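Local coordinates for protein galactokinase (Bifidobacterium longum subsp. infantis ATCC 15697 = JCM 1222 = DSM 20088, PDB 6TEQ) that binds galactose and its 2-fluoro analogue and, as a GHMP-family galactokinase, probably transfers a phosphate from ATP to the sugar, at residues A[2-7]-A[384-389]; A[233-238]-A[399-404]; A[358-363]-A[376-381]; A[60-65]-A[130-135]; A[228-233]-A[315-320]. One frame throughout, in Å; residues are numbered along the deposited sequence.

Contact 1 of 5, residues A[2-7]-A[384-389]; sequences TAVEFI and EIAQKI
V4 and Q387 carry most of this contact between the N-terminal run 2-7 and the helix segment 384-389. The Q387 side chain starts with CG anti to its own backbone N (chi1 -174°), then bends at chi2 (62°), which swings CD back toward V4 instead of letting the chain run straight on. Its carbonyl takes the backbone N-H of V4: V4 N to Q387 OE1 is 2.8 Å, almost straight at the hydrogen (172°), with the donor slightly tilted from the carbonyl plane. The other end of the amide is held too. Q387 NE2 donates to a water 2.9 Å away, which in turn gives a hydrogen to T2 O, and NE2 also bonds D391 OD1 one helical turn on. With partners at both ends, the amide is fixed in its rotation. V4 and Q387 pass one another, running in opposed directions, and V4 CG1 comes within 3.5 Å of Q387 OE1 while also resting 4.0 Å from A386 CB. That same A386 CB meets F6 CZ at 3.8 Å; the F6 ring also stacks with H383. E5 and I7 pair with A403, so residues 5-6 form a short, weakly bonded edge strand beside 402-404, apparently an addition to the ferredoxin-like alpha/beta sandwich of GHMP kinase C-terminal domains.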
# COMPACT_ATOMS: atom_id res chain seq x y z
N THR A 2 -23.60 8.51 -16.32
CA THR A 2 -22.99 7.20 -16.60
C THR A 2 -22.99 6.41 -15.28
O THR A 2 -22.74 7.01 -14.15
CB THR A 2 -21.62 7.40 -17.27
OG1 THR A 2 -21.89 7.96 -18.56
CG2 THR A 2 -20.83 6.13 -17.44
N ALA A 3 -23.30 5.12 -15.39
CA ALA A 3 -23.14 4.12 -14.33
C ALA A 3 -21.70 4.18 -13.79
O ALA A 3 -20.76 4.54 -14.51
CB ALA A 3 -23.49 2.74 -14.85
N VAL A 4 -21.53 3.83 -12.54
CA VAL A 4 -20.20 3.85 -11.88
C VAL A 4 -19.30 2.85 -12.62
O VAL A 4 -19.75 1.74 -13.01
CB VAL A 4 -20.30 3.54 -10.37
CG1 VAL A 4 -20.79 2.13 -10.08
CG2 VAL A 4 -18.97 3.84 -9.69
N GLU A 5 -18.09 3.27 -12.90
CA GLU A 5 -17.05 2.46 -13.57
C GLU A 5 -16.38 1.51 -12.59
O GLU A 5 -15.91 2.00 -11.55
CB GLU A 5 -15.99 3.35 -14.22
CG GLU A 5 -14.91 2.64 -15.01
CD GLU A 5 -13.82 3.54 -15.58
OE1 GLU A 5 -13.14 3.07 -16.51
OE2 GLU A 5 -13.63 4.69 -15.06
N PHE A 6 -16.17 0.26 -13.00
CA PHE A 6 -15.27 -0.72 -12.35
C PHE A 6 -14.03 -0.82 -13.23
O PHE A 6 -14.12 -1.02 -14.46
CB PHE A 6 -15.94 -2.08 -12.11
CG PHE A 6 -16.79 -2.13 -10.87
CD1 PHE A 6 -17.96 -1.37 -10.78
CD2 PHE A 6 -16.40 -2.88 -9.75
CE1 PHE A 6 -18.75 -1.41 -9.64
CE2 PHE A 6 -17.19 -2.91 -8.61
CZ PHE A 6 -18.36 -2.16 -8.55
N ILE A 7 -12.87 -0.60 -12.61
CA ILE A 7 -11.52 -0.61 -13.24
C ILE A 7 -10.99 -2.04 -13.14
O ILE A 7 -10.62 -2.43 -12.02
CB ILE A 7 -10.56 0.35 -12.51
CG1 ILE A 7 -11.10 1.78 -12.55
CG2 ILE A 7 -9.15 0.26 -13.07
CD1 ILE A 7 -11.47 2.20 -13.94
N GLU A 384 -24.18 -2.58 -6.55
CA GLU A 384 -25.31 -1.75 -6.05
C GLU A 384 -24.78 -0.70 -5.10
O GLU A 384 -25.20 0.46 -5.21
CB GLU A 384 -26.27 -2.61 -5.23
CG GLU A 384 -27.44 -1.85 -4.65
CD GLU A 384 -28.65 -2.78 -4.60
OE1 GLU A 384 -28.81 -3.39 -3.54
OE2 GLU A 384 -29.32 -3.00 -5.68
N ILE A 385 -23.88 -1.09 -4.19
CA ILE A 385 -23.38 -0.13 -3.17
C ILE A 385 -22.48 0.90 -3.84
O ILE A 385 -22.58 2.08 -3.52
CB ILE A 385 -22.71 -0.88 -2.02
CG1 ILE A 385 -23.74 -1.70 -1.23
CG2 ILE A 385 -21.96 0.11 -1.10
CD1 ILE A 385 -23.13 -2.68 -0.26
N ALA A 386 -21.64 0.49 -4.77
CA ALA A 386 -20.80 1.43 -5.55
C ALA A 386 -21.68 2.44 -6.27
O ALA A 386 -21.40 3.62 -6.25
CB ALA A 386 -19.93 0.67 -6.50
N GLN A 387 -22.80 2.01 -6.84
CA GLN A 387 -23.66 2.95 -7.57
C GLN A 387 -24.38 3.90 -6.59
O GLN A 387 -24.54 5.08 -6.91
CB GLN A 387 -24.65 2.16 -8.42
CG GLN A 387 -25.48 3.07 -9.32
CD GLN A 387 -24.58 3.81 -10.28
OE1 GLN A 387 -23.93 3.18 -11.16
NE2 GLN A 387 -24.50 5.13 -10.10
N LYS A 388 -24.78 3.38 -5.41
CA LYS A 388 -25.32 4.26 -4.35
C LYS A 388 -24.29 5.32 -3.97
O LYS A 388 -24.66 6.49 -3.76
CB LYS A 388 -25.80 3.43 -3.18
CG LYS A 388 -27.12 2.74 -3.46
CD LYS A 388 -27.59 1.89 -2.34
CE LYS A 388 -29.00 1.38 -2.58
NZ LYS A 388 -29.35 0.32 -1.61
N ILE A 389 -23.00 4.94 -3.83
CA ILE A 389 -21.98 5.96 -3.49
C ILE A 389 -21.88 6.96 -4.65
O ILE A 389 -21.86 8.16 -4.35
CB ILE A 389 -20.66 5.27 -3.20
CG1 ILE A 389 -20.76 4.42 -1.94
CG2 ILE A 389 -19.54 6.26 -3.15
CD1 ILE A 389 -19.65 3.41 -1.80
O HOH W 1 -23.13 7.13 -11.71

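Contact 2 of 5, residues A[233-238]-A[399-404]; sequences LVVDTQ and NAPRAL
D236 sends CG anti to its backbone N (chi1 173°), while R402 starts with CG between its N and carbonyl carbon (chi1 62°) and then runs extended to NE, so that the two chains run together in one direction. One carboxylate oxygen takes both donors: D236 OD2 lies 2.8 Å from R402 NE and 3.0 Å from R402 NH2, in the guanidinium plane, though the carboxylate itself is turned 46° from it. The Q238 amide stacks on a face of that guanidinium. D236 OD1 accepts the backbone N-H of Q238 at 2.9 Å, an Asx turn. Here the first and last strands of a ferredoxin-like sheet pair antiparallel: R402 N reaches D236 O at 3.0 Å, and D236 N reaches R402 O at 2.7 Å. On the opposite face V235 CG1 packs on P401 CB at 3.7 Å, with I389 of helix 382-396 against V235 and F393 against P401. Farther along, N399 ND2 bonds Q238 O at 2.9 Å. D236 comes within about 6 Å, nearest atoms, of G136, an ADP-binding residue, though no ADP is bound here.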
# COMPACT_ATOMS: atom_id res chain seq x y z
N LEU A 233 -15.74 -4.76 -1.53
CA LEU A 233 -15.97 -3.60 -2.40
C LEU A 233 -14.80 -2.66 -2.17
O LEU A 233 -14.52 -2.33 -1.03
CB LEU A 233 -17.31 -2.93 -2.08
CG LEU A 233 -17.58 -1.63 -2.85
CD1 LEU A 233 -17.59 -1.90 -4.33
CD2 LEU A 233 -18.89 -1.00 -2.45
N VAL A 234 -14.21 -2.16 -3.25
CA VAL A 234 -13.17 -1.12 -3.16
C VAL A 234 -13.60 0.05 -4.05
O VAL A 234 -13.93 -0.22 -5.21
CB VAL A 234 -11.81 -1.67 -3.59
CG1 VAL A 234 -10.77 -0.53 -3.61
CG2 VAL A 234 -11.41 -2.80 -2.70
N VAL A 235 -13.71 1.26 -3.47
CA VAL A 235 -14.16 2.43 -4.22
C VAL A 235 -13.10 3.48 -4.08
O VAL A 235 -12.83 3.94 -2.96
CB VAL A 235 -15.54 2.93 -3.74
CG1 VAL A 235 -15.89 4.26 -4.43
CG2 VAL A 235 -16.60 1.88 -3.95
N ASP A 236 -12.52 3.86 -5.18
CA ASP A 236 -11.62 5.03 -5.27
C ASP A 236 -12.48 6.28 -5.36
O ASP A 236 -13.26 6.47 -6.30
CB ASP A 236 -10.72 4.86 -6.48
CG ASP A 236 -9.84 6.06 -6.81
OD1 ASP A 236 -9.76 6.99 -6.00
OD2 ASP A 236 -9.26 6.02 -7.88
N THR A 237 -12.43 7.12 -4.34
CA THR A 237 -13.27 8.34 -4.29
C THR A 237 -12.90 9.29 -5.43
O THR A 237 -13.77 10.07 -5.78
CB THR A 237 -13.18 9.11 -2.98
OG1 THR A 237 -11.85 9.64 -2.80
CG2 THR A 237 -13.62 8.20 -1.84
N GLN A 238 -11.71 9.20 -5.97
CA GLN A 238 -11.20 10.22 -6.92
C GLN A 238 -11.28 11.63 -6.30
O GLN A 238 -11.33 12.62 -7.09
CB GLN A 238 -11.92 10.09 -8.26
CG GLN A 238 -11.76 8.71 -8.84
CD GLN A 238 -11.96 8.69 -10.33
OE1 GLN A 238 -13.07 8.55 -10.86
NE2 GLN A 238 -10.88 9.04 -11.00
N ASN A 399 -16.52 14.78 -7.50
CA ASN A 399 -16.05 14.01 -8.68
C ASN A 399 -16.65 12.62 -8.59
O ASN A 399 -16.78 12.11 -7.44
CB ASN A 399 -14.52 13.85 -8.73
CG ASN A 399 -13.76 15.15 -8.63
OD1 ASN A 399 -14.27 16.18 -9.07
ND2 ASN A 399 -12.53 15.09 -8.09
N ALA A 400 -16.98 12.01 -9.73
CA ALA A 400 -17.46 10.62 -9.74
C ALA A 400 -16.42 9.71 -9.13
O ALA A 400 -15.24 9.80 -9.47
CB ALA A 400 -17.76 10.15 -11.12
N PRO A 401 -16.84 8.71 -8.33
CA PRO A 401 -15.90 7.69 -7.89
C PRO A 401 -15.74 6.63 -8.97
O PRO A 401 -16.54 6.56 -9.93
CB PRO A 401 -16.58 7.18 -6.62
CG PRO A 401 -18.03 7.25 -6.96
CD PRO A 401 -18.19 8.49 -7.80
N ARG A 402 -14.83 5.69 -8.68
CA ARG A 402 -14.73 4.46 -9.52
C ARG A 402 -14.46 3.31 -8.57
O ARG A 402 -13.88 3.53 -7.49
CB ARG A 402 -13.68 4.61 -10.60
CG ARG A 402 -12.30 4.83 -10.06
CD ARG A 402 -11.34 5.32 -11.16
NE ARG A 402 -10.11 5.73 -10.56
CZ ARG A 402 -9.15 6.32 -11.22
NH1 ARG A 402 -9.24 6.41 -12.54
NH2 ARG A 402 -8.08 6.73 -10.56
N ALA A 403 -14.79 2.12 -8.98
CA ALA A 403 -14.65 0.95 -8.14
C ALA A 403 -13.72 -0.04 -8.81
O ALA A 403 -13.33 0.11 -9.94
CB ALA A 403 -16.02 0.36 -7.86
N LEU A 404 -13.25 -0.99 -8.03
CA LEU A 404 -12.33 -2.03 -8.53
C LEU A 404 -12.80 -3.34 -7.93
O LEU A 404 -13.08 -3.37 -6.73
CB LEU A 404 -10.89 -1.79 -8.01
CG LEU A 404 -10.01 -0.64 -8.42
CD1 LEU A 404 -10.50 0.61 -7.76
CD2 LEU A 404 -8.58 -0.95 -7.93
O HOH W 2 -14.92 -4.55 -5.28
O HOH W 3 -14.92 12.53 -5.44

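Contact 3 of 5, residues A[358-363]-A[376-381]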
# COMPACT_ATOMS: atom_id res chain seq x y z
N GLY A 358 -26.00 -1.89 4.03
CA GLY A 358 -25.87 -3.32 4.36
C GLY A 358 -24.44 -3.79 4.47
O GLY A 358 -24.28 -5.00 4.67
N ALA A 359 -23.43 -2.94 4.28
CA ALA A 359 -22.05 -3.41 4.54
C ALA A 359 -21.92 -3.96 5.97
O ALA A 359 -22.39 -3.33 6.87
CB ALA A 359 -21.03 -2.36 4.28
N TYR A 360 -21.20 -5.05 6.14
CA TYR A 360 -20.78 -5.53 7.47
C TYR A 360 -19.91 -4.47 8.11
O TYR A 360 -19.99 -4.21 9.28
CB TYR A 360 -20.03 -6.84 7.35
CG TYR A 360 -20.89 -7.98 6.95
CD1 TYR A 360 -21.65 -8.67 7.88
CD2 TYR A 360 -20.97 -8.35 5.63
CE1 TYR A 360 -22.42 -9.74 7.50
CE2 TYR A 360 -21.80 -9.34 5.23
CZ TYR A 360 -22.52 -10.07 6.16
OH TYR A 360 -23.29 -11.11 5.71
N GLY A 361 -19.09 -3.82 7.27
CA GLY A 361 -18.34 -2.67 7.71
C GLY A 361 -17.62 -2.03 6.55
O GLY A 361 -17.54 -2.65 5.48
N ALA A 362 -17.15 -0.83 6.77
CA ALA A 362 -16.52 -0.04 5.71
C ALA A 362 -15.54 0.96 6.32
O ALA A 362 -15.77 1.49 7.43
CB ALA A 362 -17.60 0.68 4.91
N ARG A 363 -14.45 1.23 5.60
CA ARG A 363 -13.40 2.09 6.12
C ARG A 363 -12.59 2.62 4.95
O ARG A 363 -12.38 1.89 3.98
CB ARG A 363 -12.48 1.35 7.10
CG ARG A 363 -11.81 0.11 6.55
CD ARG A 363 -11.04 -0.68 7.57
NE ARG A 363 -9.92 0.10 8.01
CZ ARG A 363 -8.77 0.32 7.35
NH1 ARG A 363 -7.96 1.23 7.81
NH2 ARG A 363 -8.40 -0.39 6.33
N LEU A 376 -16.71 -4.68 3.48
CA LEU A 376 -17.09 -6.10 3.49
C LEU A 376 -18.59 -6.07 3.24
O LEU A 376 -19.31 -5.55 4.06
CB LEU A 376 -16.74 -6.75 4.82
CG LEU A 376 -15.29 -7.08 5.01
CD1 LEU A 376 -15.07 -7.48 6.50
CD2 LEU A 376 -14.81 -8.19 4.09
N VAL A 377 -19.00 -6.72 2.16
CA VAL A 377 -20.40 -6.77 1.75
C VAL A 377 -20.75 -8.20 1.36
O VAL A 377 -19.86 -8.99 1.09
CB VAL A 377 -20.68 -5.79 0.60
CG1 VAL A 377 -20.19 -4.41 0.92
CG2 VAL A 377 -20.09 -6.28 -0.69
N ASP A 378 -22.04 -8.48 1.29
CA ASP A 378 -22.42 -9.81 0.76
C ASP A 378 -22.09 -9.91 -0.72
O ASP A 378 -22.21 -8.92 -1.49
CB ASP A 378 -23.89 -10.12 0.97
CG ASP A 378 -24.22 -10.37 2.45
OD1 ASP A 378 -23.40 -11.03 3.16
OD2 ASP A 378 -25.20 -9.83 2.89
N LYS A 379 -21.73 -11.10 -1.14
CA LYS A 379 -21.46 -11.36 -2.56
C LYS A 379 -22.66 -10.90 -3.36
O LYS A 379 -23.80 -11.29 -2.97
CB LYS A 379 -21.30 -12.84 -2.75
CG LYS A 379 -21.00 -13.36 -4.13
CD LYS A 379 -21.16 -14.91 -4.29
CE LYS A 379 -22.13 -15.68 -3.38
NZ LYS A 379 -21.81 -17.12 -3.43
N GLY A 380 -22.40 -10.17 -4.44
CA GLY A 380 -23.43 -9.73 -5.39
C GLY A 380 -23.90 -8.32 -5.05
O GLY A 380 -24.62 -7.78 -5.85
N GLN A 381 -23.42 -7.71 -3.96
CA GLN A 381 -23.92 -6.37 -3.53
C GLN A 381 -22.93 -5.23 -3.88
O GLN A 381 -23.29 -4.06 -3.67
CB GLN A 381 -24.22 -6.31 -2.04
CG GLN A 381 -25.24 -7.34 -1.59
CD GLN A 381 -26.48 -7.23 -2.41
OE1 GLN A 381 -26.81 -8.13 -3.16
NE2 GLN A 381 -27.10 -6.06 -2.35
O HOH W 4 -23.77 -6.35 2.07
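At the open end of the hairpin made by strands 361-365 and 372-378, Y360 meets L376 and reaches D378. The backbones pair antiparallel: L376 N bonds G361 O at 3.0 Å, and Y360 N bonds L376 O at 2.9 Å. Y360 has CG anti to its carbonyl carbon (chi1 -70°), and its ring then turns an edge to the opposing strand, with CD2 3.6 Å from L376 O. The hydroxyl donates to the carboxylate, Y360 OH to D378 OD1 being 2.6 Å, on the syn lone pair. Ring and carboxylate planes stand 84° apart. Strand 361-365 is the outermost of its five-stranded sheet on this side, and D378 opens the type II turn that leads from its neighbour into helix 382-396. A phenylalanine in place of Y360 would probably leave D378 OD1 without this donor and its carboxylate freer to turn. The ring also packs against I322 of helix 322-338 and L230 of the next strand but one. On the other side of the hairpin A359 CB touches V377 CG1 at 4.0 Å, and a water donates to G358 O while accepting from D378 N at 2.9 Å.

Contact 4 of 5, residues A[60-65]-A[130-135]; sequences LPHRTF and VSCVPL
A thiol stands in as acceptor here, though weakly: R63 N to C132 SG is 3.5 Å. C132 CB carries SG between the backbone N and carbonyl carbon (chi1 61°), the crowded position, which turns the sulfur to strand 54-70 and within 3.7 Å of H62 CB. The imidazole of H62 puts its edge to the same residue, CD2 3.4 Å from C132 O, and its NE2 bonds I7 O. An alanine at H62 would probably leave I7 O without that partner and open a gap beside C132 O. Next along, the antiparallel pairing with strand 125-131 is regular, F65 N bonding V130 O at 2.7 Å and V130 N bonding F65 O at 2.9 Å; beyond it C132 N bonds R63 O at 3.2 Å, more tilted. S131 OG accepts V133 N, an ST turn leading toward the ADP-binding S141, on which V133 packs. The short T64 OG1 to S131 OG bond, 2.6 Å, thus adds a link at a non-hydrogen-bonded pair, while C132 SG and the ST turn continue the polar contacts as strand 125-131 ends.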
# COMPACT_ATOMS: atom_id res chain seq x y z
N LEU A 60 -3.84 -6.62 -4.41
CA LEU A 60 -4.89 -6.59 -5.44
C LEU A 60 -4.49 -7.41 -6.67
O LEU A 60 -3.31 -7.64 -6.94
CB LEU A 60 -5.17 -5.15 -5.82
CG LEU A 60 -5.91 -4.32 -4.79
CD1 LEU A 60 -5.86 -2.88 -5.26
CD2 LEU A 60 -7.35 -4.77 -4.68
N PRO A 61 -5.46 -7.80 -7.52
CA PRO A 61 -5.09 -8.39 -8.79
C PRO A 61 -4.47 -7.36 -9.75
O PRO A 61 -3.80 -7.72 -10.70
CB PRO A 61 -6.42 -8.83 -9.34
CG PRO A 61 -7.49 -8.05 -8.63
CD PRO A 61 -6.91 -7.75 -7.28
N HIS A 62 -4.71 -6.09 -9.48
CA HIS A 62 -4.25 -4.94 -10.28
C HIS A 62 -2.75 -4.81 -10.08
O HIS A 62 -2.29 -4.69 -8.92
CB HIS A 62 -4.91 -3.64 -9.84
CG HIS A 62 -6.39 -3.69 -10.01
ND1 HIS A 62 -7.16 -4.47 -9.17
CD2 HIS A 62 -7.21 -3.12 -10.92
CE1 HIS A 62 -8.43 -4.39 -9.58
NE2 HIS A 62 -8.48 -3.53 -10.63
N ARG A 63 -1.97 -4.82 -11.16
CA ARG A 63 -0.51 -4.83 -11.13
C ARG A 63 0.04 -3.72 -12.02
O ARG A 63 -0.63 -3.31 -13.03
CB ARG A 63 0.01 -6.18 -11.52
CG ARG A 63 -0.42 -7.29 -10.55
CD ARG A 63 -0.40 -8.68 -11.14
NE ARG A 63 0.92 -9.33 -11.23
CZ ARG A 63 1.57 -9.92 -10.23
NH1 ARG A 63 1.08 -9.93 -9.01
NH2 ARG A 63 2.71 -10.54 -10.48
N THR A 64 1.28 -3.37 -11.69
CA THR A 64 2.17 -2.57 -12.57
C THR A 64 3.10 -3.59 -13.23
O THR A 64 3.81 -4.33 -12.49
CB THR A 64 2.94 -1.53 -11.78
OG1 THR A 64 1.94 -0.63 -11.32
CG2 THR A 64 4.02 -0.79 -12.53
N PHE A 65 3.20 -3.53 -14.55
CA PHE A 65 4.04 -4.39 -15.37
C PHE A 65 5.21 -3.60 -15.89
O PHE A 65 5.06 -2.44 -16.33
CB PHE A 65 3.28 -4.96 -16.57
CG PHE A 65 2.22 -5.93 -16.14
CD1 PHE A 65 1.00 -5.47 -15.71
CD2 PHE A 65 2.37 -7.29 -16.35
CE1 PHE A 65 0.04 -6.37 -15.28
CE2 PHE A 65 1.43 -8.19 -15.88
CZ PHE A 65 0.25 -7.72 -15.39
N VAL A 130 3.54 -0.31 -17.68
CA VAL A 130 2.09 -0.29 -17.93
C VAL A 130 1.43 -0.73 -16.62
O VAL A 130 1.83 -1.74 -16.09
CB VAL A 130 1.66 -1.15 -19.12
CG1 VAL A 130 0.17 -1.17 -19.20
CG2 VAL A 130 2.31 -0.63 -20.43
N SER A 131 0.48 0.06 -16.11
CA SER A 131 -0.20 -0.25 -14.85
C SER A 131 -1.71 -0.23 -15.01
O SER A 131 -2.23 0.54 -15.84
CB SER A 131 0.27 0.72 -13.78
OG SER A 131 -0.19 0.35 -12.51
N CYS A 132 -2.39 -0.93 -14.12
CA CYS A 132 -3.83 -0.72 -13.89
C CYS A 132 -4.08 -0.41 -12.40
O CYS A 132 -5.24 -0.53 -12.00
CB CYS A 132 -4.62 -1.92 -14.37
SG CYS A 132 -4.18 -3.44 -13.50
N VAL A 133 -3.05 -0.12 -11.59
CA VAL A 133 -3.24 0.37 -10.20
C VAL A 133 -3.63 1.84 -10.32
O VAL A 133 -2.82 2.65 -10.76
CB VAL A 133 -2.02 0.16 -9.31
CG1 VAL A 133 -2.28 0.62 -7.89
CG2 VAL A 133 -1.55 -1.25 -9.35
N PRO A 134 -4.90 2.20 -9.98
CA PRO A 134 -5.41 3.54 -10.27
C PRO A 134 -4.62 4.65 -9.55
O PRO A 134 -4.26 4.56 -8.35
CB PRO A 134 -6.91 3.46 -9.88
CG PRO A 134 -7.22 1.98 -9.87
CD PRO A 134 -5.93 1.31 -9.43
N LEU A 135 -4.26 5.67 -10.32
CA LEU A 135 -3.50 6.81 -9.81
C LEU A 135 -4.36 7.55 -8.79
O LEU A 135 -5.58 7.70 -9.03
CB LEU A 135 -3.11 7.72 -10.98
CG LEU A 135 -2.12 7.06 -11.95
CD1 LEU A 135 -1.91 7.92 -13.19
CD2 LEU A 135 -0.79 6.79 -11.24

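Contact 5 of 5, residues A[228-233]-A[315-320]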
# COMPACT_ATOMS: atom_id res chain seq x y z
N TYR A 228 -17.26 -17.31 2.77
CA TYR A 228 -18.30 -16.63 3.55
C TYR A 228 -19.29 -15.89 2.65
O TYR A 228 -20.09 -15.10 3.19
CB TYR A 228 -17.66 -15.71 4.56
CG TYR A 228 -16.62 -16.42 5.40
CD1 TYR A 228 -17.00 -17.25 6.42
CD2 TYR A 228 -15.28 -16.17 5.26
CE1 TYR A 228 -16.07 -17.95 7.17
CE2 TYR A 228 -14.34 -16.79 6.06
CZ TYR A 228 -14.73 -17.70 7.02
OH TYR A 228 -13.82 -18.38 7.79
N ASN A 229 -19.30 -16.20 1.35
CA ASN A 229 -20.24 -15.52 0.43
C ASN A 229 -20.12 -13.99 0.57
O ASN A 229 -21.14 -13.32 0.60
CB ASN A 229 -21.68 -16.00 0.62
CG ASN A 229 -21.81 -17.47 0.27
OD1 ASN A 229 -21.01 -18.00 -0.49
ND2 ASN A 229 -22.82 -18.14 0.81
N LEU A 230 -18.88 -13.51 0.53
CA LEU A 230 -18.60 -12.08 0.67
C LEU A 230 -17.94 -11.55 -0.59
O LEU A 230 -17.39 -12.32 -1.46
CB LEU A 230 -17.62 -11.82 1.82
CG LEU A 230 -18.03 -12.28 3.20
CD1 LEU A 230 -16.88 -12.07 4.21
CD2 LEU A 230 -19.28 -11.54 3.60
N GLU A 231 -17.89 -10.23 -0.63
CA GLU A 231 -17.26 -9.45 -1.71
C GLU A 231 -16.60 -8.25 -1.02
O GLU A 231 -17.25 -7.62 -0.16
CB GLU A 231 -18.32 -9.13 -2.78
CG GLU A 231 -18.04 -7.91 -3.66
CD GLU A 231 -19.12 -7.65 -4.70
OE1 GLU A 231 -20.27 -8.16 -4.55
OE2 GLU A 231 -18.82 -6.91 -5.65
N LEU A 232 -15.35 -7.97 -1.35
CA LEU A 232 -14.68 -6.79 -0.79
C LEU A 232 -14.85 -5.69 -1.82
O LEU A 232 -14.20 -5.75 -2.86
CB LEU A 232 -13.21 -7.07 -0.52
CG LEU A 232 -12.49 -5.91 0.13
CD1 LEU A 232 -12.93 -5.71 1.55
CD2 LEU A 232 -11.00 -6.16 0.05
N LEU A 233 -15.74 -4.76 -1.53
CA LEU A 233 -15.97 -3.60 -2.40
C LEU A 233 -14.80 -2.66 -2.17
O LEU A 233 -14.52 -2.33 -1.03
CB LEU A 233 -17.31 -2.93 -2.08
CG LEU A 233 -17.58 -1.63 -2.85
CD1 LEU A 233 -17.59 -1.90 -4.33
CD2 LEU A 233 -18.89 -1.00 -2.45
N ARG A 315 -8.74 -12.74 14.49
CA ARG A 315 -9.53 -13.73 15.25
C ARG A 315 -10.97 -13.77 14.69
O ARG A 315 -11.47 -14.89 14.39
CB ARG A 315 -9.56 -13.35 16.72
CG ARG A 315 -10.48 -14.26 17.51
CD ARG A 315 -10.60 -13.78 18.91
NE ARG A 315 -9.39 -14.07 19.65
CZ ARG A 315 -9.22 -13.77 20.93
NH1 ARG A 315 -10.20 -13.19 21.64
NH2 ARG A 315 -8.06 -14.10 21.48
N ALA A 316 -11.58 -12.62 14.45
CA ALA A 316 -12.99 -12.57 13.98
C ALA A 316 -13.11 -13.26 12.64
O ALA A 316 -14.01 -14.04 12.41
CB ALA A 316 -13.52 -11.16 13.90
N PHE A 317 -12.21 -12.93 11.71
CA PHE A 317 -12.34 -13.51 10.37
C PHE A 317 -12.10 -15.02 10.43
O PHE A 317 -12.80 -15.77 9.73
CB PHE A 317 -11.43 -12.79 9.37
CG PHE A 317 -11.94 -12.88 7.97
CD1 PHE A 317 -12.92 -12.01 7.53
CD2 PHE A 317 -11.49 -13.89 7.13
CE1 PHE A 317 -13.43 -12.14 6.24
CE2 PHE A 317 -12.02 -14.05 5.88
CZ PHE A 317 -13.01 -13.19 5.45
N ALA A 318 -11.10 -15.50 11.17
CA ALA A 318 -10.84 -16.95 11.31
C ALA A 318 -12.05 -17.65 11.93
O ALA A 318 -12.30 -18.80 11.60
CB ALA A 318 -9.60 -17.13 12.16
N GLN A 319 -12.82 -16.96 12.75
CA GLN A 319 -14.03 -17.52 13.38
C GLN A 319 -15.25 -17.40 12.47
O GLN A 319 -16.31 -17.90 12.85
CB GLN A 319 -14.31 -16.86 14.70
CG GLN A 319 -13.37 -17.24 15.78
CD GLN A 319 -13.67 -16.58 17.09
OE1 GLN A 319 -14.44 -15.63 17.16
NE2 GLN A 319 -12.91 -16.98 18.09
N GLY A 320 -15.10 -16.75 11.32
CA GLY A 320 -16.24 -16.58 10.41
C GLY A 320 -17.26 -15.60 10.98
O GLY A 320 -18.46 -15.64 10.54
O HOH W 5 -11.22 -17.50 7.49
O HOH W 6 -14.48 -19.79 9.79
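Y228 and G320 face each other with CA atoms 7.2 Å apart, just where helix 294-318 closes in a Schellman motif and G320 takes a positive phi (70°). The side chain of Y228 leans over this helix end and meets F317 in an offset edge-to-face (T-shaped) pair: the edge of Y228 points to the face of F317, with ring centroids 5.2 Å apart and planes at 80°. The nearest approach of the two rings is Y228 CE2 to F317 CE2, 3.6 Å. The other flank of the tyrosine ring lies against the glycine, Y228 CE1 to G320 CA being 3.5 Å, so close that a CB on that residue would crowd CE1. F317 has CG anti to its backbone N (chi1 -154°), and it reaches L230 tip to tip, L230 CD1 to F317 CE1 at 4.0 Å. Two waters in the plane of the tyrosine ring tie its hydroxyl to the helix end: one, 2.8 Å from Y228 OH, donates to F317 O, and the other donates to A318 O. I322 of helix 322-338 packs on Y228, L230 and F317 together, while strand 230-236 runs on beside strand 372-378.

Contacts 1, 2, 3 and 5 all reach one five-stranded sheet, whose order 5-6, 402-404, 230-236, 372-378, 361-365 takes in both edges. Contact 2 is central: its centre is 8 Å from that of contact 1, joined through E5 and I7 with A403, and it shares L233 with contact 5. Contacts 3 and 5, centres 10 Å apart, meet where K379 and V377 pair with N229 and E231. Contact 4 belongs to the other sheet and comes first to close along the chain, yet it touches contacts 1 and 2 through H62 with I7 and P134 with R402. The N-terminal run thus lies beside the junction of the two sheets, while contacts 2 and 4 lie near residues that bind ADP.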